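Local coordinates for tRNA (uracil(54)-C(5))-methyltransferase (PDB 2JJQ), which methylates carbon 5 of uridine 54 in tRNA, using S-adenosyl-L-methionine as the methyl donor and releasing S-adenosyl-L-homocysteine, at residues A[102-107]-A[413-418]; A[109-114]-A[388-393]; A[407-412]-A[419-424]. One frame throughout, in Å; residues are numbered along the deposited sequence.

Interaction 1. Residues A[102-107]-A[413-418]; sequences EFKRKK and PHTPHV
K104 and K107 reach P413-V418 from one turn of helix 97-112 to the next, and their torsions set where each ammonium lands. In K104, CG stands beside the backbone N and opposite the carbonyl carbon (chi1 -76°), and the chain beyond it is extended, which carries NZ into the curl of the loop, between the carbonyls of T415 and H417. K107 starts instead with CG opposite its backbone N (chi1 180°) and is likewise extended, which delivers NZ to a different carbonyl. K104 NZ lies 2.9 Å from H417 O, a hydrogen bond whose donor is tilted 27° from the carbonyl plane; its second bond in the loop, to T415 O, is weak. The strongest partner of this amine is the carboxylate of D410, a salt bridge consistent with a charged lysine held in a buried setting. K107 NZ donates to P416 O at 3.0 Å from above the carbonyl plane, and is also bound to D30 O and to a water that approaches H417 ND1 weakly. Between the two amines sits P416: its CB meets the edge of the F103 ring, 3.8 Å from CE2, while K104 CE packs 3.7 Å from P416 C. Farther along, V418 CG2 passes K104 CD at 4.2 Å. The loop is also stiffened from within, because T415 OG1 accepts from H417 N at 3.1 Å, and this hydroxyl bonds to F412 O as well. This is an ST turn in the hairpin loop of the catalytic domain, pinned through its carbonyls by helix lysines, with H417 near C387, the predicted nucleophile.

Interaction 2. Residues A[109-114]-A[388-393]; sequences KRILGF and NPETFA
I111 and L112, at the C-terminal end of helix 97-112, pack on the first turn of helix 389-398, making a small helix-to-helix contact beside the central sheet of the class I-like methyltransferase domain. Apolar contacts across the pair come first. I111 meets P389 and E390 mainly through its CG2 branch, which stands opposite the backbone N because CG1 lies beside it (chi1 -67°). That methyl is 3.8 Å from P389 CB, and it is equally far, 3.8 Å, from E390 CG, the aliphatic part of a glutamate that crosses the isoleucine at about a right angle. CD1 of I111 adds a looser touch on P389 CB at 4.0 Å. L112 works through CD1, which comes to A393 CB at 4.1 Å. The phenylalanine F392 is turned so that its CG lies opposite its backbone N (chi1 168°), and on the sheet side it packs on I403, I406, L420 and A422 and meets Y384 edge-to-face.

The hydrogen bonds between the residues of this contact stay within each segment, while R110 turns to a salt bridge with D30. G113 N bonds to K109 O, the last turn before G113 leaves helical angles with positive phi. In the other helix N388 O takes two donors, F392 N and the hydroxyl of T391, the latter in the carbonyl plane on a lone pair at 2.9 Å. N388 directly follows C387, the predicted nucleophile, so this first turn begins right beside the probable active site. Across the helix pair, L112 CD1 lies in the plane of the F392 ring, at its edge, 3.9 Å from CD2.

Interaction 3. Residues A[407-412]-A[419-424]; sequences VALDMF and ELVAKL
V407-L409 and E419-V421 pair as the two arms of an antiparallel beta hairpin, and four backbone hydrogen bonds define the tight part. V407 and V421 form one hydrogen-bonded pair and L409 and E419 the next, with A408 opposite L420 in the non-hydrogen-bonded position between them. The bonds are fairly straight, and two are short: L409 N reaches E419 O at 2.7 Å with an N-H...O angle of 167°, and V421 N reaches V407 O at 2.8 Å. On the face carrying V407, L409, E419 and V421, L409 CD1 lies against V421 CG2 at 3.5 Å; on the other, A408 CB meets L420 CD2 at 4.0 Å. Tight as well is M411, where the backbones bring its CG to 3.4 Å from E419 CB, the two side chains running alongside each other.

The looser side lies at the partly exposed V407 and F412. E419 CG stands opposite its backbone N (chi1 -176°) and the chain bends at chi2, which leaves OE1 near the F412 ring plane, 4.1 Å from edge atom CE2. E419 is the predicted proton acceptor, and its side chain adjoins C387.

Strand 419-424 lies between 403-409 and 381-386 in the sheet, while 117-119 continues it beyond 403-409. L409, M411 and V421 pack on helix 275-288, whereas A408 and L420 meet helix 97-112.

From the N terminus, helix 97-112 supplies the first partner of interactions 1 and 2. Interaction 1 joins its middle to the loop 413-418, closing a span of 305 residues; interaction 2, nested inside that span, joins its C-terminal end to the start of helix 389-398. Interaction 3 follows interaction 2 in series and closes the short hairpin 403-409/419-424, but it crosses interaction 1, whose second segment is the hairpin's own loop. V418 of interaction 1 packs on L409 of interaction 3, and P389 of interaction 2 packs on L420. Together they tie helix 97-112 to helix 389-398 and to the C-terminal hairpin of the main sheet.

Interaction 1. Residues A[102-107]-A[413-418]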
ATOM      1  N   GLU A 102      19.671   0.413   1.152  1.00 13.48           N
ATOM      2  CA  GLU A 102      20.748   1.036   0.390  1.00 14.33           C
ATOM      3  C   GLU A 102      20.281   1.266  -1.063  1.00 13.16           C
ATOM      4  O   GLU A 102      20.523   2.324  -1.633  1.00 13.93           O
ATOM      5  CB  GLU A 102      21.987   0.122   0.436  1.00 16.34           C
ATOM      6  CG  GLU A 102      23.130   0.626  -0.413  1.00 22.40           C
ATOM      7  CD  GLU A 102      24.362  -0.290  -0.364  1.00 33.52           C
ATOM      8  OE1 GLU A 102      24.733  -0.769   0.734  1.00 39.35           O
ATOM      9  OE2 GLU A 102      24.983  -0.501  -1.431  1.00 38.66           O
ATOM     10  N   PHE A 103      19.600   0.285  -1.644  1.00 13.42           N
ATOM     11  CA  PHE A 103      19.066   0.410  -2.989  1.00 13.22           C
ATOM     12  C   PHE A 103      18.099   1.605  -3.059  1.00 13.30           C
ATOM     13  O   PHE A 103      18.113   2.374  -4.033  1.00 13.32           O
ATOM     14  CB  PHE A 103      18.329  -0.891  -3.373  1.00 13.49           C
ATOM     15  CG  PHE A 103      17.341  -0.720  -4.527  1.00 12.64           C
ATOM     16  CD1 PHE A 103      17.794  -0.736  -5.821  1.00 15.57           C
ATOM     17  CD2 PHE A 103      15.969  -0.552  -4.297  1.00 14.65           C
ATOM     18  CE1 PHE A 103      16.915  -0.606  -6.887  1.00 13.94           C
ATOM     19  CE2 PHE A 103      15.070  -0.405  -5.333  1.00 15.20           C
ATOM     20  CZ  PHE A 103      15.555  -0.387  -6.671  1.00 16.21           C
ATOM     21  N   LYS A 104      17.261   1.762  -2.040  1.00 13.03           N
ATOM     22  CA  LYS A 104      16.271   2.842  -2.004  1.00 14.01           C
ATOM     23  C   LYS A 104      16.952   4.197  -1.840  1.00 14.40           C
ATOM     24  O   LYS A 104      16.556   5.156  -2.489  1.00 15.26           O
ATOM     25  CB  LYS A 104      15.216   2.585  -0.907  1.00 13.69           C
ATOM     26  CG  LYS A 104      14.268   1.496  -1.425  1.00 12.21           C
ATOM     27  CD  LYS A 104      13.328   0.943  -0.382  1.00 14.31           C
ATOM     28  CE  LYS A 104      12.347  -0.026  -1.062  1.00 13.20           C
ATOM     29  NZ  LYS A 104      11.269  -0.627  -0.163  1.00 15.06           N
ATOM     30  N   ARG A 105      17.985   4.268  -1.007  1.00 14.68           N
ATOM     31  CA  ARG A 105      18.765   5.515  -0.885  1.00 15.66           C
ATOM     32  C   ARG A 105      19.350   5.938  -2.213  1.00 15.32           C
ATOM     33  O   ARG A 105      19.219   7.082  -2.625  1.00 15.19           O
ATOM     34  CB  ARG A 105      19.849   5.399   0.181  1.00 15.98           C
ATOM     35  CG  ARG A 105      19.225   5.372   1.531  1.00 19.78           C
ATOM     36  CD  ARG A 105      20.287   5.638   2.549  1.00 25.30           C
ATOM     37  NE  ARG A 105      21.244   4.554   2.528  1.00 24.04           N
ATOM     38  CZ  ARG A 105      21.198   3.522   3.365  1.00 28.48           C
ATOM     39  NH1 ARG A 105      20.234   3.456   4.279  1.00 30.22           N
ATOM     40  NH2 ARG A 105      22.115   2.569   3.284  1.00 26.51           N
ATOM     41  N   LYS A 106      19.975   4.999  -2.887  1.00 14.83           N
ATOM     42  CA  LYS A 106      20.622   5.276  -4.165  1.00 16.13           C
ATOM     43  C   LYS A 106      19.605   5.702  -5.240  1.00 15.12           C
ATOM     44  O   LYS A 106      19.809   6.685  -5.977  1.00 14.36           O
ATOM     45  CB  LYS A 106      21.388   4.032  -4.605  1.00 17.29           C
ATOM     46  CG  LYS A 106      22.711   3.821  -3.830  1.00 18.86           C
ATOM     47  CD  LYS A 106      23.331   2.480  -4.273  1.00 29.66           C
ATOM     48  CE  LYS A 106      24.618   2.075  -3.502  1.00 35.57           C
ATOM     49  NZ  LYS A 106      25.599   3.211  -3.283  1.00 39.80           N
ATOM     50  N   LYS A 107      18.495   4.965  -5.319  1.00 14.56           N
ATOM     51  CA  LYS A 107      17.402   5.313  -6.237  1.00 14.04           C
ATOM     52  C   LYS A 107      16.856   6.720  -6.043  1.00 14.71           C
ATOM     53  O   LYS A 107      16.709   7.485  -7.015  1.00 13.64           O
ATOM     54  CB  LYS A 107      16.284   4.281  -6.094  1.00 15.17           C
ATOM     55  CG  LYS A 107      15.111   4.570  -7.012  1.00 17.35           C
ATOM     56  CD  LYS A 107      14.120   3.416  -6.822  1.00 22.73           C
ATOM     57  CE  LYS A 107      12.782   3.728  -7.399  1.00 25.33           C
ATOM     58  NZ  LYS A 107      11.823   2.556  -7.176  1.00 21.30           N
ATOM     59  N   PRO A 413       8.521  -2.663   2.491  1.00 14.03           N
ATOM     60  CA  PRO A 413       9.647  -3.615   2.499  1.00 15.29           C
ATOM     61  C   PRO A 413       9.505  -4.706   1.415  1.00 14.88           C
ATOM     62  O   PRO A 413       8.386  -5.163   1.116  1.00 13.12           O
ATOM     63  CB  PRO A 413       9.528  -4.276   3.872  1.00 16.25           C
ATOM     64  CG  PRO A 413       8.782  -3.253   4.748  1.00 17.42           C
ATOM     65  CD  PRO A 413       7.864  -2.517   3.817  1.00 15.41           C
ATOM     66  N   HIS A 414      10.649  -5.161   0.863  1.00 14.60           N
ATOM     67  CA  HIS A 414      10.683  -6.245  -0.120  1.00 14.13           C
ATOM     68  C   HIS A 414      10.147  -5.857  -1.490  1.00 15.14           C
ATOM     69  O   HIS A 414       9.984  -6.727  -2.347  1.00 16.84           O
ATOM     70  CB  HIS A 414       9.994  -7.537   0.358  1.00 15.04           C
ATOM     71  CG  HIS A 414      10.344  -7.908   1.760  1.00 16.10           C
ATOM     72  ND1 HIS A 414      11.645  -8.117   2.166  1.00 15.60           N
ATOM     73  CD2 HIS A 414       9.570  -8.091   2.865  1.00 20.89           C
ATOM     74  CE1 HIS A 414      11.670  -8.437   3.451  1.00 17.12           C
ATOM     75  NE2 HIS A 414      10.419  -8.419   3.908  1.00 20.05           N
ATOM     76  N   THR A 415       9.861  -4.574  -1.687  1.00 14.86           N
ATOM     77  CA  THR A 415       9.492  -4.041  -2.994  1.00 14.31           C
ATOM     78  C   THR A 415      10.436  -2.870  -3.268  1.00 15.12           C
ATOM     79  O   THR A 415      11.063  -2.329  -2.332  1.00 13.61           O
ATOM     80  CB  THR A 415       8.044  -3.498  -3.000  1.00 14.50           C
ATOM     81  OG1 THR A 415       8.050  -2.195  -2.399  1.00 14.33           O
ATOM     82  CG2 THR A 415       7.098  -4.413  -2.201  1.00 14.24           C
ATOM     83  N   PRO A 416      10.513  -2.418  -4.545  1.00 15.91           N
ATOM     84  CA  PRO A 416      11.335  -1.242  -4.832  1.00 17.00           C
ATOM     85  C   PRO A 416      10.741   0.105  -4.403  1.00 17.64           C
ATOM     86  O   PRO A 416      11.366   1.140  -4.608  1.00 18.38           O
ATOM     87  CB  PRO A 416      11.485  -1.265  -6.369  1.00 15.69           C
ATOM     88  CG  PRO A 416      10.735  -2.418  -6.856  1.00 18.49           C
ATOM     89  CD  PRO A 416       9.900  -2.998  -5.753  1.00 16.19           C
ATOM     90  N   HIS A 417       9.544   0.092  -3.813  1.00 17.82           N
ATOM     91  CA  HIS A 417       8.806   1.322  -3.578  1.00 19.56           C
ATOM     92  C   HIS A 417       9.133   1.966  -2.259  1.00 20.08           C
ATOM     93  O   HIS A 417       9.457   1.298  -1.269  1.00 19.85           O
ATOM     94  CB  HIS A 417       7.303   1.049  -3.628  1.00 18.68           C
ATOM     95  CG  HIS A 417       6.880   0.315  -4.852  1.00 22.35           C
ATOM     96  ND1 HIS A 417       7.157   0.773  -6.119  1.00 24.59           N
ATOM     97  CD2 HIS A 417       6.254  -0.874  -5.008  1.00 22.29           C
ATOM     98  CE1 HIS A 417       6.684  -0.083  -7.005  1.00 25.93           C
ATOM     99  NE2 HIS A 417       6.117  -1.081  -6.357  1.00 28.54           N
ATOM    100  N   VAL A 418       9.045   3.285  -2.237  1.00 20.26           N
ATOM    101  CA  VAL A 418       9.284   3.988  -0.994  1.00 21.17           C
ATOM    102  C   VAL A 418       8.241   5.109  -0.864  1.00 20.63           C
ATOM    103  O   VAL A 418       7.656   5.493  -1.895  1.00 21.58           O
ATOM    104  CB  VAL A 418      10.735   4.516  -0.981  1.00 23.05           C
ATOM    105  CG1 VAL A 418      10.774   5.933  -1.576  1.00 24.16           C
ATOM    106  CG2 VAL A 418      11.270   4.505   0.406  1.00 24.34           C
TER
HETATM  107  O   HOH W   1       8.965   3.414  -7.265  1.00 37.82           O

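Interaction 2. Residues A[109-114]-A[388-393]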
ATOM      1  N   LYS A 109      18.348   9.283  -4.496  1.00 13.92           N
ATOM      2  CA  LYS A 109      19.391  10.256  -4.852  1.00 15.74           C
ATOM      3  C   LYS A 109      19.455  10.438  -6.371  1.00 15.52           C
ATOM      4  O   LYS A 109      19.534  11.556  -6.845  1.00 14.91           O
ATOM      5  CB  LYS A 109      20.760   9.817  -4.310  1.00 15.94           C
ATOM      6  CG  LYS A 109      21.863  10.859  -4.570  1.00 18.04           C
ATOM      7  CD  LYS A 109      23.143  10.509  -3.775  1.00 24.42           C
ATOM      8  CE  LYS A 109      23.858   9.297  -4.339  1.00 28.29           C
ATOM      9  NZ  LYS A 109      25.004   8.875  -3.432  1.00 33.68           N
ATOM     10  N   ARG A 110      19.394   9.344  -7.144  1.00 16.41           N
ATOM     11  CA  ARG A 110      19.329   9.411  -8.641  1.00 17.23           C
ATOM     12  C   ARG A 110      18.170  10.248  -9.170  1.00 16.40           C
ATOM     13  O   ARG A 110      18.337  11.097 -10.068  1.00 17.92           O
ATOM     14  CB  ARG A 110      19.138   8.000  -9.272  1.00 19.11           C
ATOM     15  CG  ARG A 110      20.254   6.959  -8.982  1.00 23.73           C
ATOM     16  CD  ARG A 110      20.327   5.796  -9.984  1.00 28.58           C
ATOM     17  NE  ARG A 110      19.316   4.756  -9.787  1.00 32.57           N
ATOM     18  CZ  ARG A 110      19.490   3.684  -9.014  1.00 35.27           C
ATOM     19  NH1 ARG A 110      20.638   3.542  -8.341  1.00 33.69           N
ATOM     20  NH2 ARG A 110      18.529   2.740  -8.920  1.00 35.59           N
ATOM     21  N   ILE A 111      16.975  10.015  -8.620  1.00 14.40           N
ATOM     22  CA  ILE A 111      15.768  10.698  -9.069  1.00 14.96           C
ATOM     23  C   ILE A 111      15.658  12.162  -8.618  1.00 15.37           C
ATOM     24  O   ILE A 111      15.304  13.039  -9.407  1.00 14.65           O
ATOM     25  CB  ILE A 111      14.527   9.875  -8.616  1.00 15.63           C
ATOM     26  CG1 ILE A 111      14.508   8.523  -9.369  1.00 15.64           C
ATOM     27  CG2 ILE A 111      13.196  10.710  -8.767  1.00 17.48           C
ATOM     28  CD1 ILE A 111      13.488   7.473  -8.762  1.00 19.83           C
ATOM     29  N   LEU A 112      15.943  12.409  -7.347  1.00 13.52           N
ATOM     30  CA  LEU A 112      15.748  13.721  -6.750  1.00 15.29           C
ATOM     31  C   LEU A 112      16.995  14.616  -6.840  1.00 15.55           C
ATOM     32  O   LEU A 112      16.874  15.812  -6.692  1.00 15.50           O
ATOM     33  CB  LEU A 112      15.502  13.540  -5.278  1.00 15.95           C
ATOM     34  CG  LEU A 112      14.061  13.397  -4.756  1.00 21.10           C
ATOM     35  CD1 LEU A 112      13.027  13.277  -5.802  1.00 22.65           C
ATOM     36  CD2 LEU A 112      13.940  12.371  -3.636  1.00 18.75           C
ATOM     37  N   GLY A 113      18.180  14.015  -6.928  1.00 15.44           N
ATOM     38  CA  GLY A 113      19.416  14.830  -7.066  1.00 14.26           C
ATOM     39  C   GLY A 113      20.250  14.997  -5.822  1.00 14.94           C
ATOM     40  O   GLY A 113      21.295  15.657  -5.853  1.00 13.79           O
ATOM     41  N   PHE A 114      19.843  14.384  -4.712  1.00 15.45           N
ATOM     42  CA  PHE A 114      20.583  14.576  -3.430  1.00 16.04           C
ATOM     43  C   PHE A 114      20.226  13.469  -2.469  1.00 17.21           C
ATOM     44  O   PHE A 114      19.230  12.780  -2.680  1.00 17.48           O
ATOM     45  CB  PHE A 114      20.257  15.922  -2.809  1.00 16.43           C
ATOM     46  CG  PHE A 114      18.805  16.158  -2.632  1.00 19.14           C
ATOM     47  CD1 PHE A 114      18.065  16.787  -3.614  1.00 17.45           C
ATOM     48  CD2 PHE A 114      18.170  15.777  -1.463  1.00 21.55           C
ATOM     49  CE1 PHE A 114      16.717  16.997  -3.456  1.00 19.17           C
ATOM     50  CE2 PHE A 114      16.788  16.003  -1.308  1.00 22.64           C
ATOM     51  CZ  PHE A 114      16.087  16.615  -2.299  1.00 18.46           C
ATOM     52  N   ASN A 388       5.592   8.078  -5.365  1.00 16.59           N
ATOM     53  CA  ASN A 388       6.044   8.171  -6.761  1.00 17.28           C
ATOM     54  C   ASN A 388       7.094   9.282  -6.864  1.00 16.95           C
ATOM     55  O   ASN A 388       6.762  10.412  -7.198  1.00 15.39           O
ATOM     56  CB  ASN A 388       4.834   8.496  -7.655  1.00 18.51           C
ATOM     57  CG  ASN A 388       3.700   7.427  -7.549  1.00 21.85           C
ATOM     58  OD1 ASN A 388       3.893   6.276  -7.935  1.00 25.85           O
ATOM     59  ND2 ASN A 388       2.513   7.830  -7.029  1.00 24.12           N
ATOM     60  N   PRO A 389       8.359   8.960  -6.573  1.00 17.92           N
ATOM     61  CA  PRO A 389       9.415   9.978  -6.560  1.00 18.89           C
ATOM     62  C   PRO A 389       9.497  10.838  -7.844  1.00 18.26           C
ATOM     63  O   PRO A 389       9.762  12.039  -7.765  1.00 17.72           O
ATOM     64  CB  PRO A 389      10.679   9.133  -6.408  1.00 19.64           C
ATOM     65  CG  PRO A 389      10.220   7.971  -5.510  1.00 18.98           C
ATOM     66  CD  PRO A 389       8.847   7.656  -6.065  1.00 17.68           C
ATOM     67  N   GLU A 390       9.339  10.217  -9.014  1.00 17.29           N
ATOM     68  CA  GLU A 390       9.448  10.968 -10.236  1.00 18.43           C
ATOM     69  C   GLU A 390       8.331  11.990 -10.399  1.00 17.90           C
ATOM     70  O   GLU A 390       8.581  13.080 -10.912  1.00 17.48           O
ATOM     71  CB  GLU A 390       9.537  10.008 -11.444  1.00 20.30           C
ATOM     72  CG  GLU A 390      10.854   9.246 -11.438  1.00 24.18           C
ATOM     73  CD  GLU A 390      11.100   8.416 -12.695  1.00 35.28           C
ATOM     74  OE1 GLU A 390      10.121   8.033 -13.394  1.00 36.56           O
ATOM     75  OE2 GLU A 390      12.297   8.129 -12.952  1.00 39.48           O
ATOM     76  N   THR A 391       7.110  11.629  -9.999  1.00 17.14           N
ATOM     77  CA  THR A 391       5.984  12.584 -10.049  1.00 18.11           C
ATOM     78  C   THR A 391       6.167  13.693  -9.021  1.00 17.33           C
ATOM     79  O   THR A 391       5.918  14.861  -9.325  1.00 15.47           O
ATOM     80  CB  THR A 391       4.606  11.905  -9.875  1.00 19.01           C
ATOM     81  OG1 THR A 391       4.446  11.529  -8.507  1.00 28.04           O
ATOM     82  CG2 THR A 391       4.602  10.662 -10.625  1.00 16.09           C
ATOM     83  N   PHE A 392       6.619  13.336  -7.814  1.00 16.22           N
ATOM     84  CA  PHE A 392       6.961  14.350  -6.822  1.00 16.64           C
ATOM     85  C   PHE A 392       7.975  15.351  -7.411  1.00 16.15           C
ATOM     86  O   PHE A 392       7.824  16.571  -7.296  1.00 16.34           O
ATOM     87  CB  PHE A 392       7.586  13.707  -5.595  1.00 16.68           C
ATOM     88  CG  PHE A 392       8.219  14.704  -4.687  1.00 16.69           C
ATOM     89  CD1 PHE A 392       7.408  15.586  -3.945  1.00 18.28           C
ATOM     90  CD2 PHE A 392       9.608  14.795  -4.574  1.00 18.93           C
ATOM     91  CE1 PHE A 392       8.015  16.534  -3.086  1.00 21.12           C
ATOM     92  CE2 PHE A 392      10.189  15.716  -3.764  1.00 20.65           C
ATOM     93  CZ  PHE A 392       9.408  16.588  -3.000  1.00 21.70           C
ATOM     94  N   ALA A 393       9.029  14.821  -8.019  1.00 16.37           N
ATOM     95  CA  ALA A 393      10.114  15.671  -8.544  1.00 16.90           C
ATOM     96  C   ALA A 393       9.586  16.639  -9.593  1.00 16.97           C
ATOM     97  O   ALA A 393       9.998  17.806  -9.629  1.00 16.91           O
ATOM     98  CB  ALA A 393      11.250  14.801  -9.134  1.00 16.49           C
TER

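Interaction 3. Residues A[407-412]-A[419-424]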
ATOM      1  N   VAL A 407      12.341  13.252   3.902  1.00 16.55           N
ATOM      2  CA  VAL A 407      12.761  11.941   4.351  1.00 17.21           C
ATOM      3  C   VAL A 407      11.905  10.936   3.597  1.00 16.07           C
ATOM      4  O   VAL A 407      10.821  11.270   3.173  1.00 16.14           O
ATOM      5  CB  VAL A 407      12.501  11.803   5.861  1.00 17.77           C
ATOM      6  CG1 VAL A 407      13.274  10.660   6.412  1.00 22.69           C
ATOM      7  CG2 VAL A 407      12.972  13.051   6.539  1.00 22.54           C
ATOM      8  N   ALA A 408      12.422   9.731   3.385  1.00 14.44           N
ATOM      9  CA  ALA A 408      11.666   8.624   2.810  1.00 14.38           C
ATOM     10  C   ALA A 408      11.426   7.623   3.913  1.00 14.48           C
ATOM     11  O   ALA A 408      12.267   7.452   4.800  1.00 16.32           O
ATOM     12  CB  ALA A 408      12.459   7.920   1.704  1.00 14.07           C
ATOM     13  N   LEU A 409      10.265   7.011   3.895  1.00 14.10           N
ATOM     14  CA  LEU A 409       9.928   5.974   4.911  1.00 13.49           C
ATOM     15  C   LEU A 409       9.739   4.704   4.109  1.00 13.99           C
ATOM     16  O   LEU A 409       9.070   4.717   3.058  1.00 15.93           O
ATOM     17  CB  LEU A 409       8.667   6.301   5.692  1.00 14.44           C
ATOM     18  CG  LEU A 409       8.853   7.493   6.633  1.00 16.25           C
ATOM     19  CD1 LEU A 409       8.528   8.684   5.779  1.00 21.38           C
ATOM     20  CD2 LEU A 409       7.838   7.376   7.784  1.00 23.19           C
ATOM     21  N   ASP A 410      10.392   3.630   4.545  1.00 12.98           N
ATOM     22  CA  ASP A 410      10.184   2.362   3.868  1.00 14.23           C
ATOM     23  C   ASP A 410       8.801   1.788   4.246  1.00 13.84           C
ATOM     24  O   ASP A 410       8.660   0.940   5.144  1.00 14.43           O
ATOM     25  CB  ASP A 410      11.306   1.352   4.141  1.00 14.08           C
ATOM     26  CG  ASP A 410      11.144   0.117   3.281  1.00 15.99           C
ATOM     27  OD1 ASP A 410      10.486   0.252   2.230  1.00 16.85           O
ATOM     28  OD2 ASP A 410      11.556  -1.001   3.660  1.00 17.76           O
ATOM     29  N   MET A 411       7.777   2.244   3.543  1.00 13.19           N
ATOM     30  CA  MET A 411       6.438   1.763   3.815  1.00 14.43           C
ATOM     31  C   MET A 411       6.273   0.378   3.203  1.00 14.27           C
ATOM     32  O   MET A 411       5.335  -0.389   3.573  1.00 14.08           O
ATOM     33  CB  MET A 411       5.394   2.757   3.221  1.00 13.87           C
ATOM     34  CG  MET A 411       5.283   4.067   4.101  1.00 19.51           C
ATOM     35  SD  MET A 411       4.335   3.788   5.640  1.00 27.20           S
ATOM     36  CE  MET A 411       3.105   2.641   5.016  1.00 16.52           C
ATOM     37  N   PHE A 412       7.180   0.029   2.285  1.00 14.37           N
ATOM     38  CA  PHE A 412       6.948  -1.141   1.418  1.00 14.46           C
ATOM     39  C   PHE A 412       8.178  -2.074   1.362  1.00 14.71           C
ATOM     40  O   PHE A 412       8.764  -2.282   0.280  1.00 13.53           O
ATOM     41  CB  PHE A 412       6.611  -0.683   0.008  1.00 13.96           C
ATOM     42  CG  PHE A 412       5.540   0.351  -0.031  1.00 14.14           C
ATOM     43  CD1 PHE A 412       4.229   0.005   0.146  1.00 19.73           C
ATOM     44  CD2 PHE A 412       5.874   1.665  -0.225  1.00 14.85           C
ATOM     45  CE1 PHE A 412       3.196   0.987   0.116  1.00 22.62           C
ATOM     46  CE2 PHE A 412       4.870   2.654  -0.251  1.00 19.69           C
ATOM     47  CZ  PHE A 412       3.540   2.307  -0.086  1.00 20.65           C
ATOM     48  N   GLU A 419       7.991   5.585   0.354  1.00 19.52           N
ATOM     49  CA  GLU A 419       7.108   6.722   0.630  1.00 19.67           C
ATOM     50  C   GLU A 419       7.897   7.971   1.020  1.00 19.43           C
ATOM     51  O   GLU A 419       8.533   8.000   2.061  1.00 22.63           O
ATOM     52  CB  GLU A 419       6.175   6.391   1.773  1.00 21.14           C
ATOM     53  CG  GLU A 419       5.166   7.485   2.070  1.00 25.79           C
ATOM     54  CD  GLU A 419       3.877   7.306   1.285  1.00 34.25           C
ATOM     55  OE1 GLU A 419       3.927   6.659   0.221  1.00 38.95           O
ATOM     56  OE2 GLU A 419       2.813   7.757   1.771  1.00 36.33           O
ATOM     57  N   LEU A 420       7.809   9.035   0.255  1.00 16.73           N
ATOM     58  CA  LEU A 420       8.599  10.238   0.581  1.00 17.02           C
ATOM     59  C   LEU A 420       7.692  11.178   1.351  1.00 15.84           C
ATOM     60  O   LEU A 420       6.475  11.208   1.104  1.00 15.40           O
ATOM     61  CB  LEU A 420       8.963  10.962  -0.701  1.00 18.01           C
ATOM     62  CG  LEU A 420      10.098  10.465  -1.535  1.00 22.42           C
ATOM     63  CD1 LEU A 420       9.940  11.280  -2.865  1.00 23.29           C
ATOM     64  CD2 LEU A 420      11.364  10.896  -0.781  1.00 23.84           C
ATOM     65  N   VAL A 421       8.273  12.004   2.232  1.00 13.97           N
ATOM     66  CA  VAL A 421       7.483  13.026   2.922  1.00 13.13           C
ATOM     67  C   VAL A 421       8.372  14.252   2.827  1.00 13.57           C
ATOM     68  O   VAL A 421       9.491  14.269   3.375  1.00 14.39           O
ATOM     69  CB  VAL A 421       7.174  12.672   4.420  1.00 13.69           C
ATOM     70  CG1 VAL A 421       6.330  13.770   5.062  1.00 12.26           C
ATOM     71  CG2 VAL A 421       6.497  11.288   4.552  1.00 14.51           C
ATOM     72  N   ALA A 422       7.892  15.276   2.119  1.00 13.29           N
ATOM     73  CA  ALA A 422       8.683  16.481   1.944  1.00 13.91           C
ATOM     74  C   ALA A 422       7.980  17.719   2.499  1.00 14.07           C
ATOM     75  O   ALA A 422       6.779  17.915   2.271  1.00 15.05           O
ATOM     76  CB  ALA A 422       8.989  16.686   0.465  1.00 15.02           C
ATOM     77  N   LYS A 423       8.737  18.537   3.228  1.00 14.25           N
ATOM     78  CA  LYS A 423       8.257  19.824   3.667  1.00 13.64           C
ATOM     79  C   LYS A 423       8.819  20.901   2.701  1.00 15.13           C
ATOM     80  O   LYS A 423      10.048  21.021   2.546  1.00 14.71           O
ATOM     81  CB  LYS A 423       8.773  20.095   5.072  1.00 15.18           C
ATOM     82  CG  LYS A 423       8.348  21.448   5.570  1.00 14.29           C
ATOM     83  CD  LYS A 423       8.892  21.651   6.940  1.00 17.68           C
ATOM     84  CE  LYS A 423       8.289  22.906   7.548  1.00 20.27           C
ATOM     85  NZ  LYS A 423       8.465  22.943   9.021  1.00 18.96           N
ATOM     86  N   LEU A 424       7.924  21.653   2.095  1.00 14.78           N
ATOM     87  CA  LEU A 424       8.245  22.652   1.059  1.00 17.04           C
ATOM     88  C   LEU A 424       7.919  24.027   1.614  1.00 17.70           C
ATOM     89  O   LEU A 424       6.826  24.206   2.218  1.00 16.58           O
ATOM     90  CB  LEU A 424       7.359  22.446  -0.174  1.00 17.32           C
ATOM     91  CG  LEU A 424       7.300  21.015  -0.708  1.00 17.60           C
ATOM     92  CD1 LEU A 424       6.379  20.974  -1.942  1.00 18.52           C
ATOM     93  CD2 LEU A 424       8.732  20.534  -0.965  1.00 16.77           C
TER